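Local coordinates for putative restriction endonuclease domain-containing protein (Anabaena variabilis, PDB 3OT2), which is of unknown function but is probably a nuclease of the PD-(D/E)XK, restriction-endonuclease-like class, at residues Thr21-Glu26 and Ile32-Met37; Glu26-Lys31 and Thr123-His128; Glu68-Phe73 and Ser77-Ile82; Arg89-Arg92 and Ile98-Ile101. All coordinates share one frame; numbering follows the deposited sequence.

How the contacts relate
Contacts 1, 2 and 3 form one cluster, their centres 10 to 13 Å apart, while contact 4 lies about 13 Å from contact 3 and 22 Å from the other two. Contact 1 closes the hairpin of strands 25-28 and 31-34. Contact 2 shares Glu26 with it and ties that hairpin to helix 119-131. Contact 3, the hairpin of strands 71-73 and 76-78, is nested in the long loop closed by contact 2 and meets contact 1 through a salt bridge from Lys35 NZ to Glu68 OE1 (2.6 Å). Contact 4 follows it in the connection from strand 82-86 to strand 108-112. The cluster thus places two hairpins and a helix around one group of charged side chains.

Contact 1: residues Thr21-Glu26 and Ile32-Met37; sequences TEPASE and IIQKPM
Pro23 O is gripped by two side chains, accepting Gln34 NE2 at 3.0 Å and Thr21 OG1 at 2.7 Å. The amide donor lies in the carbonyl plane on a lone pair, and the Pro23 oxygen lies 6° from the amide plane of Gln34, so the bond fixes the rotation of that amide. Gln34 gets there as an extended chain with CG anti to the backbone N (chi1 -162°). Thr21 OG1 also accepts Ser25 OG at 2.8 Å; a valine at Thr21 would probably leave that serine hydroxyl without its acceptor and Pro23 O with one grip fewer. Thr21 and Ser25 also line the pocket of a bound 1,4-butanediol. Beyond a cis peptide bond, Pro23 turns its ring to the chain leaving strand 31-34, CD meeting the SE of selenomethionine Met37 at 3.5 Å. Lys35 N reaches Ala24 O at 2.8 Å, and Glu26 and Ile33 form an antiparallel hydrogen-bonded pair; a water donates to both Glu26 OE1 and Ile33 O. The hairpin of strands 25-28 and 31-34 leans on helix 119-131 through Glu26 and Ile33 against Lys121, while Lys35 NZ pairs with Glu68 and Asp81 and Glu26 OE2 takes Val79 N, beside strand 76-78.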
loop_
_atom_site.group_PDB
_atom_site.type_symbol
_atom_site.label_atom_id
_atom_site.label_comp_id
_atom_site.label_asym_id
_atom_site.label_seq_id
_atom_site.Cartn_x
_atom_site.Cartn_y
_atom_site.Cartn_z
ATOM N N THR A 21 -21.435 4.378 16.127
ATOM C CA THR A 21 -20.446 4.337 17.216
ATOM C C THR A 21 -19.457 5.501 17.071
ATOM O O THR A 21 -19.409 6.130 16.009
ATOM C CB THR A 21 -19.699 2.974 17.233
ATOM O OG1 THR A 21 -18.958 2.803 16.020
ATOM C CG2 THR A 21 -20.621 1.788 17.442
ATOM N N GLU A 22 -18.688 5.805 18.137
ATOM C CA GLU A 22 -17.649 6.843 18.096
ATOM C C GLU A 22 -16.345 6.248 18.618
ATOM O O GLU A 22 -16.260 5.951 19.816
ATOM C CB GLU A 22 -18.019 8.117 18.864
ATOM C CG GLU A 22 -17.706 9.402 18.098
ATOM C CD GLU A 22 -16.246 9.713 17.806
ATOM O OE1 GLU A 22 -15.447 9.800 18.769
ATOM O OE2 GLU A 22 -15.909 9.915 16.615
ATOM N N PRO A 23 -15.349 5.979 17.728
ATOM C CA PRO A 23 -15.313 6.251 16.275
ATOM C C PRO A 23 -16.274 5.351 15.494
ATOM O O PRO A 23 -16.706 4.315 16.010
ATOM C CB PRO A 23 -13.843 5.976 15.899
ATOM C CG PRO A 23 -13.098 5.957 17.191
ATOM C CD PRO A 23 -14.075 5.392 18.170
ATOM N N ALA A 24 -16.624 5.758 14.254
ATOM C CA ALA A 24 -17.560 5.014 13.413
ATOM C C ALA A 24 -17.082 3.583 13.104
ATOM O O ALA A 24 -15.884 3.288 13.139
ATOM C CB ALA A 24 -17.805 5.771 12.125
ATOM N N SER A 25 -18.047 2.694 12.857
ATOM C CA SER A 25 -17.790 1.306 12.514
ATOM C C SER A 25 -17.951 1.084 11.017
ATOM O O SER A 25 -18.887 1.596 10.387
ATOM C CB SER A 25 -18.711 0.372 13.287
ATOM O OG SER A 25 -18.420 0.449 14.671
ATOM N N GLU A 26 -17.031 0.311 10.459
ATOM C CA GLU A 26 -17.054 -0.066 9.062
ATOM C C GLU A 26 -17.399 -1.530 8.949
ATOM O O GLU A 26 -17.122 -2.309 9.871
ATOM C CB GLU A 26 -15.708 0.225 8.383
ATOM C CG GLU A 26 -15.337 1.695 8.377
ATOM C CD GLU A 26 -14.092 2.039 7.579
ATOM O OE1 GLU A 26 -13.017 1.487 7.889
ATOM O OE2 GLU A 26 -14.171 2.902 6.679
ATOM N N ILE A 32 -16.956 -6.385 11.213
ATOM C CA ILE A 32 -17.209 -5.056 11.759
ATOM C C ILE A 32 -15.892 -4.562 12.368
ATOM O O ILE A 32 -15.343 -5.220 13.264
ATOM C CB ILE A 32 -18.387 -5.027 12.767
ATOM C CG1 ILE A 32 -19.692 -5.530 12.112
ATOM C CG2 ILE A 32 -18.554 -3.614 13.343
ATOM C CD1 ILE A 32 -20.882 -5.781 13.085
ATOM N N ILE A 33 -15.356 -3.461 11.828
ATOM C CA ILE A 33 -14.103 -2.877 12.292
ATOM C C ILE A 33 -14.349 -1.417 12.627
ATOM O O ILE A 33 -14.782 -0.632 11.772
ATOM C CB ILE A 33 -12.911 -3.035 11.293
ATOM C CG1 ILE A 33 -12.713 -4.504 10.848
ATOM C CG2 ILE A 33 -11.602 -2.463 11.902
ATOM C CD1 ILE A 33 -12.056 -4.673 9.499
ATOM N N GLN A 34 -14.061 -1.056 13.874
ATOM C CA GLN A 34 -14.208 0.314 14.342
ATOM C C GLN A 34 -13.016 1.134 13.883
ATOM O O GLN A 34 -11.887 0.641 13.922
ATOM C CB GLN A 34 -14.340 0.326 15.854
ATOM C CG GLN A 34 -14.931 1.616 16.391
ATOM C CD GLN A 34 -15.241 1.567 17.867
ATOM O OE1 GLN A 34 -14.881 0.629 18.590
ATOM N NE2 GLN A 34 -15.929 2.590 18.337
ATOM N N LYS A 35 -13.264 2.380 13.434
ATOM C CA LYS A 35 -12.219 3.299 12.964
ATOM C C LYS A 35 -11.295 3.713 14.131
ATOM O O LYS A 35 -11.706 3.573 15.280
ATOM C CB LYS A 35 -12.854 4.555 12.321
ATOM C CG LYS A 35 -13.306 4.359 10.884
ATOM C CD LYS A 35 -13.779 5.677 10.261
ATOM C CE LYS A 35 -12.636 6.647 10.012
ATOM N NZ LYS A 35 -13.045 7.771 9.138
ATOM N N PRO A 36 -10.053 4.216 13.885
ATOM C CA PRO A 36 -9.201 4.604 15.023
ATOM C C PRO A 36 -9.718 5.854 15.734
ATOM O O PRO A 36 -10.509 6.627 15.183
ATOM C CB PRO A 36 -7.819 4.847 14.382
ATOM C CG PRO A 36 -8.047 5.019 12.988
ATOM C CD PRO A 36 -9.349 4.419 12.597
HETATM N N MSE A 37 -9.283 6.032 16.979
HETATM C CA MSE A 37 -9.650 7.186 17.789
HETATM C C MSE A 37 -9.050 8.457 17.161
HETATM O O MSE A 37 -7.953 8.380 16.588
HETATM C CB MSE A 37 -9.150 6.984 19.233
HETATM C CG MSE A 37 -9.886 5.871 19.976
HETATM SE SE MSE A 37 -11.661 6.474 20.531
HETATM C CE MSE A 37 -11.114 7.762 21.867
HETATM O O HOH W 1 -12.555 0.667 10.526
#

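Contact 2: residues Glu26-Lys31 and Thr123-His128; sequences EYIEGK and TKNILH. With EDO (1,2-ethanediol), chain G; EDO (1,2-ethanediol), chain K.
Glu26 meets Asn125 of helix 119-131 by a weak hydrogen bond only: Asn125 ND2 lies 3.4 Å from Glu26 OE1 with an angle at the hydrogen of 128°, and the carboxylate and amide planes stand 88° apart. The other carboxylate oxygen is held by Val79 N. Two residues on, Ile28 crosses the same amide at about a right angle. Its CG1 branch lies beside the backbone N (chi1 -50°), which carries Ile28 CD1 to 3.5 Å from Asn125 OD1. Cutting Ile28 back to an alanine would probably open a gap against the Asn125 amide and leave it freer to turn from Glu26. Ile28 then begins a type I' turn ending at Lys31, and inside it Glu29 crosses Lys124 at about a right angle: Glu29 OE1 forms a long salt bridge of 3.5 Å with Lys124 NZ. Lys124 NZ also donates to O1 of an ethanediol, probably from the crystallisation liquor, at 2.9 Å, and it pairs with Asp160 and bonds to Thr146, both of the second subunit. Lys124 is therefore shared between the hairpin turn and the dimer partner, and its charge probably eases the closeness of Glu29 and the partner's Asp160, while the Glu26-Asn125 bond alone would hold the helix only loosely.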
loop_
_atom_site.group_PDB
_atom_site.type_symbol
_atom_site.label_atom_id
_atom_site.label_comp_id
_atom_site.label_asym_id
_atom_site.label_seq_id
_atom_site.Cartn_x
_atom_site.Cartn_y
_atom_site.Cartn_z
ATOM N N GLU A 26 -17.031 0.311 10.459
ATOM C CA GLU A 26 -17.054 -0.066 9.062
ATOM C C GLU A 26 -17.399 -1.530 8.949
ATOM O O GLU A 26 -17.122 -2.309 9.871
ATOM C CB GLU A 26 -15.708 0.225 8.383
ATOM C CG GLU A 26 -15.337 1.695 8.377
ATOM C CD GLU A 26 -14.092 2.039 7.579
ATOM O OE1 GLU A 26 -13.017 1.487 7.889
ATOM O OE2 GLU A 26 -14.171 2.902 6.679
ATOM N N TYR A 27 -18.045 -1.898 7.844
ATOM C CA TYR A 27 -18.397 -3.282 7.524
ATOM C C TYR A 27 -17.582 -3.647 6.282
ATOM O O TYR A 27 -17.865 -3.164 5.178
ATOM C CB TYR A 27 -19.912 -3.449 7.334
ATOM C CG TYR A 27 -20.333 -4.861 6.993
ATOM C CD1 TYR A 27 -20.605 -5.792 7.994
ATOM C CD2 TYR A 27 -20.502 -5.257 5.670
ATOM C CE1 TYR A 27 -21.013 -7.092 7.684
ATOM C CE2 TYR A 27 -20.910 -6.549 5.349
ATOM C CZ TYR A 27 -21.176 -7.460 6.360
ATOM O OH TYR A 27 -21.551 -8.738 6.035
ATOM N N ILE A 28 -16.495 -4.420 6.496
ATOM C CA ILE A 28 -15.530 -4.775 5.454
ATOM C C ILE A 28 -15.362 -6.270 5.413
ATOM O O ILE A 28 -14.983 -6.868 6.422
ATOM C CB ILE A 28 -14.164 -4.078 5.697
ATOM C CG1 ILE A 28 -14.316 -2.554 5.940
ATOM C CG2 ILE A 28 -13.203 -4.367 4.528
ATOM C CD1 ILE A 28 -13.212 -1.943 6.735
ATOM N N GLU A 29 -15.629 -6.870 4.244
ATOM C CA GLU A 29 -15.481 -8.317 4.001
ATOM C C GLU A 29 -16.225 -9.150 5.069
ATOM O O GLU A 29 -15.714 -10.166 5.547
ATOM C CB GLU A 29 -13.986 -8.701 3.936
ATOM C CG GLU A 29 -13.235 -7.974 2.827
ATOM C CD GLU A 29 -11.745 -8.227 2.725
ATOM O OE1 GLU A 29 -11.109 -8.470 3.777
ATOM O OE2 GLU A 29 -11.198 -8.092 1.607
ATOM N N GLY A 30 -17.412 -8.686 5.448
ATOM C CA GLY A 30 -18.261 -9.347 6.434
ATOM C C GLY A 30 -17.902 -9.118 7.891
ATOM O O GLY A 30 -18.571 -9.661 8.768
ATOM N N LYS A 31 -16.855 -8.310 8.164
ATOM C CA LYS A 31 -16.370 -8.023 9.516
ATOM C C LYS A 31 -16.679 -6.587 9.925
ATOM O O LYS A 31 -16.655 -5.682 9.087
ATOM C CB LYS A 31 -14.848 -8.252 9.614
ATOM C CG LYS A 31 -14.368 -9.640 9.192
ATOM C CD LYS A 31 -12.851 -9.658 8.967
ATOM C CE LYS A 31 -12.361 -10.911 8.280
ATOM N NZ LYS A 31 -12.620 -10.897 6.811
ATOM N N THR A 123 -5.783 0.468 2.596
ATOM C CA THR A 123 -5.421 0.176 1.197
ATOM C C THR A 123 -6.530 -0.663 0.561
ATOM O O THR A 123 -6.963 -0.328 -0.536
ATOM C CB THR A 123 -4.042 -0.487 1.113
ATOM O OG1 THR A 123 -3.122 0.442 1.653
ATOM C CG2 THR A 123 -3.637 -0.770 -0.306
ATOM N N LYS A 124 -7.027 -1.693 1.272
ATOM C CA LYS A 124 -8.144 -2.511 0.776
ATOM C C LYS A 124 -9.380 -1.629 0.518
ATOM O O LYS A 124 -10.049 -1.809 -0.494
ATOM C CB LYS A 124 -8.524 -3.610 1.771
ATOM C CG LYS A 124 -7.514 -4.729 1.936
ATOM C CD LYS A 124 -8.066 -5.684 2.962
ATOM C CE LYS A 124 -7.087 -6.751 3.297
ATOM N NZ LYS A 124 -7.700 -7.760 4.199
ATOM N N ASN A 125 -9.695 -0.710 1.446
ATOM C CA ASN A 125 -10.847 0.195 1.307
ATOM C C ASN A 125 -10.705 1.090 0.080
ATOM O O ASN A 125 -11.670 1.242 -0.670
ATOM C CB ASN A 125 -11.043 1.047 2.575
ATOM C CG ASN A 125 -11.662 0.272 3.719
ATOM O OD1 ASN A 125 -12.209 -0.835 3.546
ATOM N ND2 ASN A 125 -11.608 0.836 4.912
ATOM N N ILE A 126 -9.502 1.631 -0.163
ATOM C CA ILE A 126 -9.256 2.476 -1.330
ATOM C C ILE A 126 -9.415 1.629 -2.585
ATOM O O ILE A 126 -10.081 2.057 -3.528
ATOM C CB ILE A 126 -7.879 3.197 -1.273
ATOM C CG1 ILE A 126 -7.869 4.286 -0.164
ATOM C CG2 ILE A 126 -7.537 3.820 -2.642
ATOM C CD1 ILE A 126 -6.489 4.847 0.196
ATOM N N LEU A 127 -8.844 0.414 -2.597
ATOM C CA LEU A 127 -8.943 -0.419 -3.796
ATOM C C LEU A 127 -10.395 -0.848 -4.066
ATOM O O LEU A 127 -10.778 -0.950 -5.232
ATOM C CB LEU A 127 -7.985 -1.615 -3.724
ATOM C CG LEU A 127 -6.485 -1.243 -3.682
ATOM C CD1 LEU A 127 -5.647 -2.439 -3.285
ATOM C CD2 LEU A 127 -5.998 -0.633 -5.010
ATOM N N HIS A 128 -11.207 -1.045 -3.008
ATOM C CA HIS A 128 -12.638 -1.394 -3.126
ATOM C C HIS A 128 -13.391 -0.195 -3.747
ATOM O O HIS A 128 -14.237 -0.399 -4.611
ATOM C CB HIS A 128 -13.231 -1.796 -1.755
ATOM C CG HIS A 128 -14.691 -2.144 -1.793
ATOM N ND1 HIS A 128 -15.120 -3.372 -2.243
ATOM C CD2 HIS A 128 -15.769 -1.408 -1.428
ATOM C CE1 HIS A 128 -16.441 -3.347 -2.165
ATOM N NE2 HIS A 128 -16.878 -2.181 -1.673
HETATM C C1 EDO G . -9.369 -5.557 6.901
HETATM O O1 EDO G . -8.088 -6.076 6.506
HETATM C C2 EDO G . -10.467 -6.347 6.199
HETATM O O2 EDO G . -11.170 -7.196 7.126
HETATM C C1 EDO K . 0.235 0.781 0.668
HETATM O O1 EDO K . -0.309 1.319 1.869
HETATM C C2 EDO K . 0.038 -0.738 0.656
HETATM O O2 EDO K . 0.829 -1.351 1.676
#

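Contact 3: residues Glu68-Phe73 and Ser77-Ile82; sequences ELRCTF and STVPDI. With EDO (1,2-ethanediol), chain I.
Ser77 OG and the end of Arg70 meet edge-on, Arg70 NH1 donating at 3.0 Å with the oxygen in the guanidinium plane. The same hydroxyl shares a hydrogen bond of 2.8 Å with Thr72 OG1, so Ser77 OG ties together Arg70 and Thr72, two residues apart on the opposite segment; it comes there by lying anti to the backbone N (chi1 -176°). Over one face of the guanidinium sits Val79 CG2, 3.6 Å from Arg70 NH2, while CG1 of that valine packs on Glu68. Behind these side chains the backbones pair antiparallel: Cys71 N reaches Thr78 O at 2.7 Å and Thr78 N returns to Cys71 O, and past the strands Glu68 N meets Asp81 O at 3.1 Å. One water donates to both Leu69 O and Pro80 O, linking the two backbones. Further out, Arg70 NE goes to Glu20 and NH2 to Ser25 O. Glu68 OE2 and Asp81 OD1, like charges, come within 3.7 Å, a closeness probably eased by Lys35; Asp81 OD2 takes His42. Pro80-Asp81 probably corresponds to the PD of the clan's signature. The hairpin of strands 71-73 and 76-78 lies against strand 25-28 and helix 12-15; Pro80 packs on strand 108-112, and the chain runs on into strand 82-86.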
loop_
_atom_site.group_PDB
_atom_site.type_symbol
_atom_site.label_atom_id
_atom_site.label_comp_id
_atom_site.label_asym_id
_atom_site.label_seq_id
_atom_site.Cartn_x
_atom_site.Cartn_y
_atom_site.Cartn_z
ATOM N N GLU A 68 -15.960 12.359 7.285
ATOM C CA GLU A 68 -16.532 11.188 7.950
ATOM C C GLU A 68 -17.964 10.819 7.461
ATOM O O GLU A 68 -18.859 10.576 8.279
ATOM C CB GLU A 68 -16.570 11.434 9.469
ATOM C CG GLU A 68 -15.233 11.767 10.117
ATOM C CD GLU A 68 -14.246 10.622 10.189
ATOM O OE1 GLU A 68 -14.701 9.460 10.223
ATOM O OE2 GLU A 68 -13.021 10.883 10.243
ATOM N N LEU A 69 -18.162 10.734 6.139
ATOM C CA LEU A 69 -19.449 10.376 5.561
ATOM C C LEU A 69 -19.479 8.870 5.262
ATOM O O LEU A 69 -18.518 8.337 4.699
ATOM C CB LEU A 69 -19.678 11.202 4.274
ATOM C CG LEU A 69 -20.907 10.885 3.432
ATOM C CD1 LEU A 69 -22.196 11.399 4.104
ATOM C CD2 LEU A 69 -20.764 11.464 2.037
ATOM N N ARG A 70 -20.574 8.183 5.645
ATOM C CA ARG A 70 -20.715 6.757 5.374
ATOM C C ARG A 70 -21.060 6.520 3.903
ATOM O O ARG A 70 -21.966 7.154 3.366
ATOM C CB ARG A 70 -21.762 6.120 6.299
ATOM C CG ARG A 70 -22.034 4.638 6.010
ATOM C CD ARG A 70 -22.844 3.946 7.112
ATOM N NE ARG A 70 -22.258 4.148 8.437
ATOM C CZ ARG A 70 -21.249 3.437 8.926
ATOM N NH1 ARG A 70 -20.725 2.438 8.222
ATOM N NH2 ARG A 70 -20.754 3.718 10.119
ATOM N N CYS A 71 -20.309 5.629 3.255
ATOM C CA CYS A 71 -20.515 5.210 1.875
ATOM C C CYS A 71 -20.725 3.712 1.861
ATOM O O CYS A 71 -19.835 2.966 2.277
ATOM C CB CYS A 71 -19.343 5.636 0.996
ATOM S SG CYS A 71 -19.169 7.436 0.846
ATOM N N THR A 72 -21.926 3.273 1.446
ATOM C CA THR A 72 -22.296 1.856 1.426
ATOM C C THR A 72 -22.466 1.394 -0.018
ATOM O O THR A 72 -23.389 1.834 -0.697
ATOM C CB THR A 72 -23.559 1.623 2.270
ATOM O OG1 THR A 72 -23.320 2.125 3.581
ATOM C CG2 THR A 72 -23.964 0.135 2.355
ATOM N N PHE A 73 -21.595 0.470 -0.470
ATOM C CA PHE A 73 -21.624 -0.050 -1.837
ATOM C C PHE A 73 -20.775 -1.317 -1.917
ATOM O O PHE A 73 -19.887 -1.521 -1.087
ATOM C CB PHE A 73 -21.109 1.020 -2.839
ATOM C CG PHE A 73 -19.715 1.514 -2.524
ATOM C CD1 PHE A 73 -19.519 2.587 -1.658
ATOM C CD2 PHE A 73 -18.599 0.877 -3.048
ATOM C CE1 PHE A 73 -18.235 3.026 -1.346
ATOM C CE2 PHE A 73 -17.311 1.329 -2.749
ATOM C CZ PHE A 73 -17.140 2.390 -1.893
ATOM N N SER A 77 -19.675 -1.223 3.888
ATOM C CA SER A 77 -20.158 0.052 4.424
ATOM C C SER A 77 -18.991 0.730 5.130
ATOM O O SER A 77 -18.583 0.298 6.209
ATOM C CB SER A 77 -21.350 -0.149 5.350
ATOM O OG SER A 77 -21.799 1.132 5.743
ATOM N N THR A 78 -18.411 1.748 4.484
ATOM C CA THR A 78 -17.203 2.399 4.979
ATOM C C THR A 78 -17.405 3.882 5.267
ATOM O O THR A 78 -18.388 4.486 4.843
ATOM C CB THR A 78 -16.041 2.209 3.981
ATOM O OG1 THR A 78 -16.410 2.706 2.692
ATOM C CG2 THR A 78 -15.588 0.744 3.883
ATOM N N VAL A 79 -16.462 4.449 6.023
ATOM C CA VAL A 79 -16.472 5.850 6.416
ATOM C C VAL A 79 -15.092 6.438 6.090
ATOM O O VAL A 79 -14.260 6.578 6.991
ATOM C CB VAL A 79 -16.873 6.061 7.906
ATOM C CG1 VAL A 79 -17.071 7.547 8.213
ATOM C CG2 VAL A 79 -18.131 5.279 8.271
ATOM N N PRO A 80 -14.832 6.816 4.814
ATOM C CA PRO A 80 -13.534 7.419 4.489
ATOM C C PRO A 80 -13.320 8.679 5.322
ATOM O O PRO A 80 -14.301 9.354 5.644
ATOM C CB PRO A 80 -13.668 7.758 2.993
ATOM C CG PRO A 80 -14.679 6.818 2.487
ATOM C CD PRO A 80 -15.681 6.717 3.610
ATOM N N ASP A 81 -12.058 8.998 5.669
ATOM C CA ASP A 81 -11.783 10.224 6.416
ATOM C C ASP A 81 -12.401 11.436 5.668
ATOM O O ASP A 81 -13.044 12.295 6.292
ATOM C CB ASP A 81 -10.267 10.405 6.624
ATOM C CG ASP A 81 -9.646 9.468 7.648
ATOM O OD1 ASP A 81 -10.399 8.935 8.515
ATOM O OD2 ASP A 81 -8.410 9.296 7.615
ATOM N N ILE A 82 -12.219 11.480 4.327
ATOM C CA ILE A 82 -12.790 12.520 3.442
ATOM C C ILE A 82 -13.303 11.839 2.193
ATOM O O ILE A 82 -12.586 11.058 1.585
ATOM C CB ILE A 82 -11.804 13.658 3.085
ATOM C CG1 ILE A 82 -11.188 14.299 4.348
ATOM C CG2 ILE A 82 -12.457 14.726 2.168
ATOM C CD1 ILE A 82 -9.887 14.969 4.095
HETATM C C1 EDO I . -21.644 8.947 10.047
HETATM O O1 EDO I . -22.696 8.329 9.310
HETATM C C2 EDO I . -20.429 8.046 9.975
HETATM O O2 EDO I . -19.399 8.644 10.762
HETATM O O HOH W 2 -16.397 9.969 4.176
HETATM O O HOH W 3 -17.816 1.011 1.166
#

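Contact 4: residues Arg89-Arg92 and Ile98-Ile101; sequences RIPR and IANI
Pro91 O and Ala99 N make the single hydrogen bond between the segments, 2.9 Å long and almost straight at the hydrogen (177°), though the donor stands 35° out of the carbonyl plane. It accompanies one isolated backbone bridge, Arg92 with Ile98, whose CA atoms are 4.4 Å apart, so two irregular chains are joined without building a sheet. Two apolar contacts accompany it. Ile90 CG2 touches Ile98 CG1 at 3.6 Å, the two side chains crossing at a slant, the Ile90 methyl also near CG2 and CD1 of Ile98. The Pro91 ring sets CB at 4.0 Å from Ala99 CB and brings CG near Ile101 O. The third kind of interaction is a charged group over aliphatic ones: Arg92, extended from CG to NE, lays one face of its guanidinium over Ile98 CG1 and Ile90 CG2, with Arg92 NH1 3.6 Å from Ile98 CG1. The polar need of NH1 is met by Gly96 O, in the loop between the segments. Beyond, Ile90 and Ile98 both rest on Arg64 of strand 63-67, and Ile98 on Phe66 too. One backbone bond and modest apolar contacts thus close the base of this loop, while Arg92 spends its NH1 on Gly96 O and one guanidinium face on the isoleucines.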
loop_
_atom_site.group_PDB
_atom_site.type_symbol
_atom_site.label_atom_id
_atom_site.label_comp_id
_atom_site.label_asym_id
_atom_site.label_seq_id
_atom_site.Cartn_x
_atom_site.Cartn_y
_atom_site.Cartn_z
ATOM N N ARG A 89 -23.442 13.578 -8.817
ATOM C CA ARG A 89 -23.475 12.303 -8.088
ATOM C C ARG A 89 -23.889 12.458 -6.615
ATOM O O ARG A 89 -24.069 11.443 -5.954
ATOM C CB ARG A 89 -22.105 11.593 -8.190
ATOM C CG ARG A 89 -21.867 11.028 -9.589
ATOM C CD ARG A 89 -20.586 10.225 -9.638
ATOM N NE ARG A 89 -20.766 8.870 -9.111
ATOM C CZ ARG A 89 -20.214 8.419 -7.995
ATOM N NH1 ARG A 89 -19.462 9.217 -7.248
ATOM N NH2 ARG A 89 -20.420 7.170 -7.606
ATOM N N ILE A 90 -24.090 13.694 -6.109
ATOM C CA ILE A 90 -24.511 13.889 -4.714
ATOM C C ILE A 90 -26.006 13.477 -4.609
ATOM O O ILE A 90 -26.832 14.103 -5.261
ATOM C CB ILE A 90 -24.250 15.342 -4.203
ATOM C CG1 ILE A 90 -22.743 15.678 -4.187
ATOM C CG2 ILE A 90 -24.871 15.555 -2.795
ATOM C CD1 ILE A 90 -22.388 17.146 -4.058
ATOM N N PRO A 91 -26.363 12.396 -3.854
ATOM C CA PRO A 91 -27.790 12.024 -3.736
ATOM C C PRO A 91 -28.578 13.109 -2.996
ATOM O O PRO A 91 -28.127 13.630 -1.977
ATOM C CB PRO A 91 -27.759 10.702 -2.968
ATOM C CG PRO A 91 -26.491 10.723 -2.212
ATOM C CD PRO A 91 -25.507 11.501 -3.050
ATOM N N ARG A 92 -29.714 13.502 -3.563
ATOM C CA ARG A 92 -30.554 14.563 -3.015
ATOM C C ARG A 92 -31.983 14.120 -2.853
ATOM O O ARG A 92 -32.487 13.307 -3.647
ATOM C CB ARG A 92 -30.516 15.806 -3.925
ATOM C CG ARG A 92 -29.130 16.422 -4.020
ATOM C CD ARG A 92 -29.115 17.772 -4.691
ATOM N NE ARG A 92 -27.741 18.247 -4.753
ATOM C CZ ARG A 92 -27.164 19.032 -3.848
ATOM N NH1 ARG A 92 -27.854 19.485 -2.808
ATOM N NH2 ARG A 92 -25.901 19.387 -3.985
ATOM N N ILE A 98 -29.236 17.557 0.471
ATOM C CA ILE A 98 -28.445 16.328 0.402
ATOM C C ILE A 98 -29.116 15.248 1.264
ATOM O O ILE A 98 -29.614 15.544 2.347
ATOM C CB ILE A 98 -26.970 16.573 0.786
ATOM C CG1 ILE A 98 -26.325 17.613 -0.188
ATOM C CG2 ILE A 98 -26.188 15.254 0.773
ATOM C CD1 ILE A 98 -24.877 18.093 0.140
ATOM N N ALA A 99 -29.181 14.027 0.718
ATOM C CA ALA A 99 -29.728 12.831 1.337
ATOM C C ALA A 99 -28.893 12.413 2.548
ATOM O O ALA A 99 -27.700 12.730 2.615
ATOM C CB ALA A 99 -29.738 11.699 0.317
ATOM N N ASN A 100 -29.503 11.677 3.489
ATOM C CA ASN A 100 -28.775 11.193 4.663
ATOM C C ASN A 100 -27.931 9.943 4.335
ATOM O O ASN A 100 -26.947 9.677 5.017
ATOM C CB ASN A 100 -29.745 10.881 5.809
ATOM C CG ASN A 100 -30.657 12.030 6.176
ATOM O OD1 ASN A 100 -31.883 11.924 6.120
ATOM N ND2 ASN A 100 -30.088 13.162 6.504
ATOM N N ILE A 101 -28.325 9.178 3.315
ATOM C CA ILE A 101 -27.693 7.906 2.946
ATOM C C ILE A 101 -27.025 8.016 1.579
ATOM O O ILE A 101 -27.604 8.548 0.638
ATOM C CB ILE A 101 -28.735 6.739 2.993
ATOM C CG1 ILE A 101 -29.509 6.672 4.336
ATOM C CG2 ILE A 101 -28.147 5.368 2.601
ATOM C CD1 ILE A 101 -28.750 6.260 5.692
#